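PDB 6RJ1: Mgp-operon protein 3 from Mycoplasma pneumoniae, which probably serves as a surface adhesin that, together with P1, helps this human pathogen attach to host cells by binding sugars. Local coordinates for residues T70-F84 and K133-G145. Numbering follows the deposited sequence.
Sequences TSSDQSNTNQNALSF and KLALPYVKQESQG
L136 covers one face of the F84 ring with its CD2 methyl, which sits 3.4 Å from the ring centroid and 5° off the normal, a CH-pi contact. L134 O lies at the edge of the same ring, while the ammonium group of K133, salt-bridged to D110, comes in obliquely; Y451 adds an edge-to-face ring. The Y138 ring meets the other segment differently, its edge turned to N78 O, which its OH reaches through a weak hydrogen bond. The two irregular chains join in a single beta bridge at N80 and K140, and N80 also forms an Asx turn. This illustrates how one asparagine can stitch together loops that share almost no regular pairing. With CG anti to the backbone N (chi1 -163°), its amide is carried over to the backbone of P137-V139. ND2 donates to P137 O at 2.9 Å, almost within its own amide plane. OD1 accepts two backbone N-H groups from opposite faces of that plane, V139 N at 3.0 Å across the contact and L82 N, which closes the turn, at 3.2 Å. The amide is thus gripped by three bonds, which should fix its rotation. Backbone bonds from A81 N to V139 O (2.8 Å) and from Q141 N to Q79 O flank it. Next to the turn, L82 CD2 packs on P137 CG and V139 CG1, and W492 of strand 487-492, in the eight-stranded mixed sheet that also holds 125-135, touches both L82 and P137. The contact thereby joins the chain leaving strand 125-135 to the two-stranded antiparallel sheet of 64-66 and 82-84. Farther along, K140 bends at chi2 and chi4 to lie beside T77, and its NZ meets T77 O in the carbonyl plane at 2.8 Å.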
loop_
_atom_site.group_PDB
_atom_site.type_symbol
_atom_site.label_atom_id
_atom_site.label_comp_id
_atom_site.label_asym_id
_atom_site.label_seq_id
_atom_site.Cartn_x
_atom_site.Cartn_y
_atom_site.Cartn_z
ATOM N N THR A 70 -13.659 14.590 23.874
ATOM C CA THR A 70 -13.916 15.978 23.492
ATOM C C THR A 70 -14.876 16.611 24.558
ATOM O O THR A 70 -16.087 16.773 24.362
ATOM C CB THR A 70 -14.260 16.140 21.985
ATOM O OG1 THR A 70 -14.017 17.487 21.603
ATOM C CG2 THR A 70 -15.665 15.666 21.576
ATOM N N SER A 71 -14.263 16.945 25.711
ATOM C CA SER A 71 -14.887 17.523 26.905
ATOM C C SER A 71 -15.410 18.952 26.703
ATOM O O SER A 71 -14.918 19.672 25.826
ATOM C CB SER A 71 -13.913 17.476 28.081
ATOM O OG SER A 71 -12.719 18.195 27.811
ATOM N N SER A 72 -16.405 19.357 27.544
ATOM C CA SER A 72 -17.081 20.669 27.566
ATOM C C SER A 72 -17.777 21.016 26.225
ATOM O O SER A 72 -18.046 20.109 25.431
ATOM C CB SER A 72 -16.123 21.774 28.019
ATOM O OG SER A 72 -15.596 21.514 29.310
ATOM N N ASP A 73 -18.115 22.311 26.001
ATOM C CA ASP A 73 -18.742 22.803 24.766
ATOM C C ASP A 73 -18.309 24.252 24.440
ATOM O O ASP A 73 -19.148 25.127 24.189
ATOM C CB ASP A 73 -20.275 22.613 24.771
ATOM C CG ASP A 73 -20.739 21.488 23.860
ATOM O OD1 ASP A 73 -20.739 21.682 22.622
ATOM O OD2 ASP A 73 -21.095 20.409 24.384
ATOM N N GLN A 74 -16.970 24.476 24.440
ATOM C CA GLN A 74 -16.261 25.729 24.143
ATOM C C GLN A 74 -14.747 25.465 24.072
ATOM O O GLN A 74 -14.257 25.103 23.002
ATOM C CB GLN A 74 -16.591 26.847 25.157
ATOM C CG GLN A 74 -17.406 27.985 24.551
ATOM C CD GLN A 74 -17.775 29.067 25.540
ATOM O OE1 GLN A 74 -17.922 28.838 26.748
ATOM N NE2 GLN A 74 -17.955 30.278 25.040
ATOM N N SER A 75 -14.027 25.602 25.223
ATOM C CA SER A 75 -12.574 25.410 25.406
ATOM C C SER A 75 -11.737 26.343 24.486
ATOM O O SER A 75 -12.097 27.517 24.342
ATOM C CB SER A 75 -12.189 23.935 25.267
ATOM O OG SER A 75 -12.921 23.111 26.163
ATOM N N ASN A 76 -10.627 25.836 23.892
ATOM C CA ASN A 76 -9.785 26.591 22.956
ATOM C C ASN A 76 -10.436 26.541 21.564
ATOM O O ASN A 76 -10.275 27.476 20.774
ATOM C CB ASN A 76 -8.366 26.008 22.905
ATOM C CG ASN A 76 -7.389 26.830 22.093
ATOM O OD1 ASN A 76 -7.351 26.763 20.859
ATOM N ND2 ASN A 76 -6.570 27.621 22.771
ATOM N N THR A 77 -11.167 25.430 21.280
ATOM C CA THR A 77 -11.903 25.098 20.045
ATOM C C THR A 77 -10.991 25.023 18.789
ATOM O O THR A 77 -11.472 24.617 17.730
ATOM C CB THR A 77 -13.146 26.010 19.805
ATOM O OG1 THR A 77 -13.499 26.741 20.985
ATOM C CG2 THR A 77 -14.357 25.227 19.302
ATOM N N ASN A 78 -9.688 25.382 18.902
ATOM C CA ASN A 78 -8.754 25.330 17.769
ATOM C C ASN A 78 -7.484 24.495 18.065
ATOM O O ASN A 78 -6.433 24.702 17.439
ATOM C CB ASN A 78 -8.416 26.742 17.266
ATOM C CG ASN A 78 -9.130 27.105 15.982
ATOM O OD1 ASN A 78 -10.111 27.854 15.982
ATOM N ND2 ASN A 78 -8.653 26.581 14.855
ATOM N N GLN A 79 -7.603 23.523 18.990
ATOM C CA GLN A 79 -6.503 22.640 19.361
ATOM C C GLN A 79 -6.580 21.304 18.611
ATOM O O GLN A 79 -7.661 20.718 18.482
ATOM C CB GLN A 79 -6.466 22.431 20.884
ATOM C CG GLN A 79 -5.053 22.369 21.463
ATOM C CD GLN A 79 -4.429 23.717 21.771
ATOM O OE1 GLN A 79 -4.633 24.723 21.078
ATOM N NE2 GLN A 79 -3.627 23.760 22.824
ATOM N N ASN A 80 -5.427 20.839 18.107
ATOM C CA ASN A 80 -5.313 19.582 17.371
ATOM C C ASN A 80 -5.486 18.399 18.327
ATOM O O ASN A 80 -4.859 18.372 19.389
ATOM C CB ASN A 80 -3.964 19.503 16.635
ATOM C CG ASN A 80 -3.865 18.466 15.532
ATOM O OD1 ASN A 80 -4.719 17.589 15.350
ATOM N ND2 ASN A 80 -2.795 18.539 14.765
ATOM N N ALA A 81 -6.356 17.439 17.953
ATOM C CA ALA A 81 -6.645 16.231 18.729
ATOM C C ALA A 81 -5.437 15.313 18.730
ATOM O O ALA A 81 -5.246 14.525 19.656
ATOM C CB ALA A 81 -7.843 15.513 18.140
ATOM N N LEU A 82 -4.613 15.446 17.679
ATOM C CA LEU A 82 -3.364 14.740 17.435
ATOM C C LEU A 82 -2.210 15.573 18.001
ATOM O O LEU A 82 -2.120 16.774 17.735
ATOM C CB LEU A 82 -3.201 14.544 15.915
ATOM C CG LEU A 82 -3.283 13.123 15.345
ATOM C CD1 LEU A 82 -4.345 12.290 16.025
ATOM C CD2 LEU A 82 -3.535 13.154 13.857
ATOM N N SER A 83 -1.362 14.942 18.822
ATOM C CA SER A 83 -0.189 15.580 19.427
ATOM C C SER A 83 0.868 14.550 19.794
ATOM O O SER A 83 0.564 13.358 19.894
ATOM C CB SER A 83 -0.573 16.386 20.661
ATOM O OG SER A 83 -1.123 15.545 21.660
ATOM N N PHE A 84 2.107 15.012 19.999
ATOM C CA PHE A 84 3.188 14.136 20.411
ATOM C C PHE A 84 3.153 13.998 21.936
ATOM O O PHE A 84 3.018 15.001 22.643
ATOM C CB PHE A 84 4.549 14.663 19.931
ATOM C CG PHE A 84 4.790 14.634 18.436
ATOM C CD1 PHE A 84 4.974 13.427 17.763
ATOM C CD2 PHE A 84 4.893 15.814 17.711
ATOM C CE1 PHE A 84 5.210 13.404 16.388
ATOM C CE2 PHE A 84 5.141 15.788 16.332
ATOM C CZ PHE A 84 5.289 14.583 15.680
ATOM N N LYS A 133 10.776 19.818 10.458
ATOM C CA LYS A 133 9.980 18.918 11.285
ATOM C C LYS A 133 8.738 18.452 10.534
ATOM O O LYS A 133 8.087 19.237 9.843
ATOM C CB LYS A 133 9.583 19.635 12.577
ATOM C CG LYS A 133 9.293 18.729 13.753
ATOM C CD LYS A 133 9.107 19.606 14.960
ATOM C CE LYS A 133 8.835 18.849 16.220
ATOM N NZ LYS A 133 7.385 18.583 16.387
ATOM N N LEU A 134 8.415 17.166 10.659
ATOM C CA LEU A 134 7.241 16.601 10.008
ATOM C C LEU A 134 6.143 16.532 11.046
ATOM O O LEU A 134 6.011 15.551 11.772
ATOM C CB LEU A 134 7.548 15.229 9.388
ATOM C CG LEU A 134 8.653 15.181 8.328
ATOM C CD1 LEU A 134 8.896 13.765 7.887
ATOM C CD2 LEU A 134 8.334 16.081 7.125
ATOM N N ALA A 135 5.405 17.630 11.168
ATOM C CA ALA A 135 4.324 17.770 12.126
ATOM C C ALA A 135 3.115 16.900 11.789
ATOM O O ALA A 135 2.813 16.667 10.615
ATOM C CB ALA A 135 3.912 19.225 12.219
ATOM N N LEU A 136 2.430 16.414 12.841
ATOM C CA LEU A 136 1.219 15.608 12.779
ATOM C C LEU A 136 0.149 16.331 11.921
ATOM O O LEU A 136 0.084 17.569 11.964
ATOM C CB LEU A 136 0.659 15.469 14.210
ATOM C CG LEU A 136 0.848 14.173 15.022
ATOM C CD1 LEU A 136 1.156 12.965 14.186
ATOM C CD2 LEU A 136 1.773 14.372 16.170
ATOM N N PRO A 137 -0.733 15.604 11.180
ATOM C CA PRO A 137 -1.793 16.301 10.426
ATOM C C PRO A 137 -2.766 17.006 11.377
ATOM O O PRO A 137 -2.774 16.693 12.573
ATOM C CB PRO A 137 -2.470 15.176 9.646
ATOM C CG PRO A 137 -2.198 13.956 10.430
ATOM C CD PRO A 137 -0.843 14.138 11.029
ATOM N N TYR A 138 -3.557 17.971 10.871
ATOM C CA TYR A 138 -4.491 18.671 11.740
ATOM C C TYR A 138 -5.893 18.051 11.755
ATOM O O TYR A 138 -6.460 17.739 10.707
ATOM C CB TYR A 138 -4.541 20.175 11.428
ATOM C CG TYR A 138 -5.428 20.965 12.370
ATOM C CD1 TYR A 138 -4.927 21.494 13.556
ATOM C CD2 TYR A 138 -6.770 21.182 12.078
ATOM C CE1 TYR A 138 -5.744 22.213 14.431
ATOM C CE2 TYR A 138 -7.603 21.866 12.962
ATOM C CZ TYR A 138 -7.082 22.395 14.129
ATOM O OH TYR A 138 -7.907 23.094 14.974
ATOM N N VAL A 139 -6.449 17.906 12.966
ATOM C CA VAL A 139 -7.805 17.429 13.234
ATOM C C VAL A 139 -8.301 18.120 14.508
ATOM O O VAL A 139 -7.713 17.953 15.577
ATOM C CB VAL A 139 -7.991 15.886 13.194
ATOM C CG1 VAL A 139 -7.145 15.163 14.241
ATOM C CG2 VAL A 139 -9.460 15.506 13.309
ATOM N N LYS A 140 -9.321 18.976 14.362
ATOM C CA LYS A 140 -9.845 19.803 15.446
ATOM C C LYS A 140 -10.650 18.999 16.462
ATOM O O LYS A 140 -11.572 18.275 16.083
ATOM C CB LYS A 140 -10.633 21.003 14.868
ATOM C CG LYS A 140 -11.425 21.858 15.862
ATOM C CD LYS A 140 -12.922 21.834 15.507
ATOM C CE LYS A 140 -13.793 22.687 16.397
ATOM N NZ LYS A 140 -13.682 24.134 16.068
ATOM N N GLN A 141 -10.282 19.133 17.757
ATOM C CA GLN A 141 -10.969 18.503 18.888
ATOM C C GLN A 141 -12.320 19.189 18.975
ATOM O O GLN A 141 -12.376 20.418 19.065
ATOM C CB GLN A 141 -10.168 18.679 20.182
ATOM C CG GLN A 141 -9.969 17.369 20.914
ATOM C CD GLN A 141 -9.265 17.545 22.228
ATOM O OE1 GLN A 141 -9.856 17.346 23.292
ATOM N NE2 GLN A 141 -7.981 17.897 22.188
ATOM N N GLU A 142 -13.405 18.419 18.857
ATOM C CA GLU A 142 -14.744 18.971 18.747
ATOM C C GLU A 142 -15.308 19.554 20.060
ATOM O O GLU A 142 -14.856 20.631 20.439
ATOM C CB GLU A 142 -15.688 17.962 18.090
ATOM C CG GLU A 142 -15.252 17.709 16.658
ATOM C CD GLU A 142 -16.336 17.365 15.663
ATOM O OE1 GLU A 142 -17.151 16.461 15.954
ATOM O OE2 GLU A 142 -16.348 17.983 14.575
ATOM N N SER A 143 -16.294 18.881 20.711
ATOM C CA SER A 143 -17.078 19.230 21.921
ATOM C C SER A 143 -18.553 19.019 21.557
ATOM O O SER A 143 -19.410 18.953 22.442
ATOM C CB SER A 143 -16.878 20.684 22.355
ATOM O OG SER A 143 -15.645 20.901 23.022
ATOM N N GLN A 144 -18.826 18.906 20.232
ATOM C CA GLN A 144 -20.136 18.721 19.595
ATOM C C GLN A 144 -20.622 17.259 19.693
ATOM O O GLN A 144 -20.763 16.567 18.678
ATOM C CB GLN A 144 -20.088 19.210 18.127
ATOM C CG GLN A 144 -19.800 20.705 17.968
ATOM C CD GLN A 144 -18.727 20.984 16.940
ATOM O OE1 GLN A 144 -17.529 20.768 17.169
ATOM N NE2 GLN A 144 -19.135 21.491 15.788
ATOM N N GLY A 145 -20.872 16.819 20.927
ATOM C CA GLY A 145 -21.339 15.474 21.247
ATOM C C GLY A 145 -21.382 15.197 22.737
ATOM O O GLY A 145 -21.701 16.082 23.536
#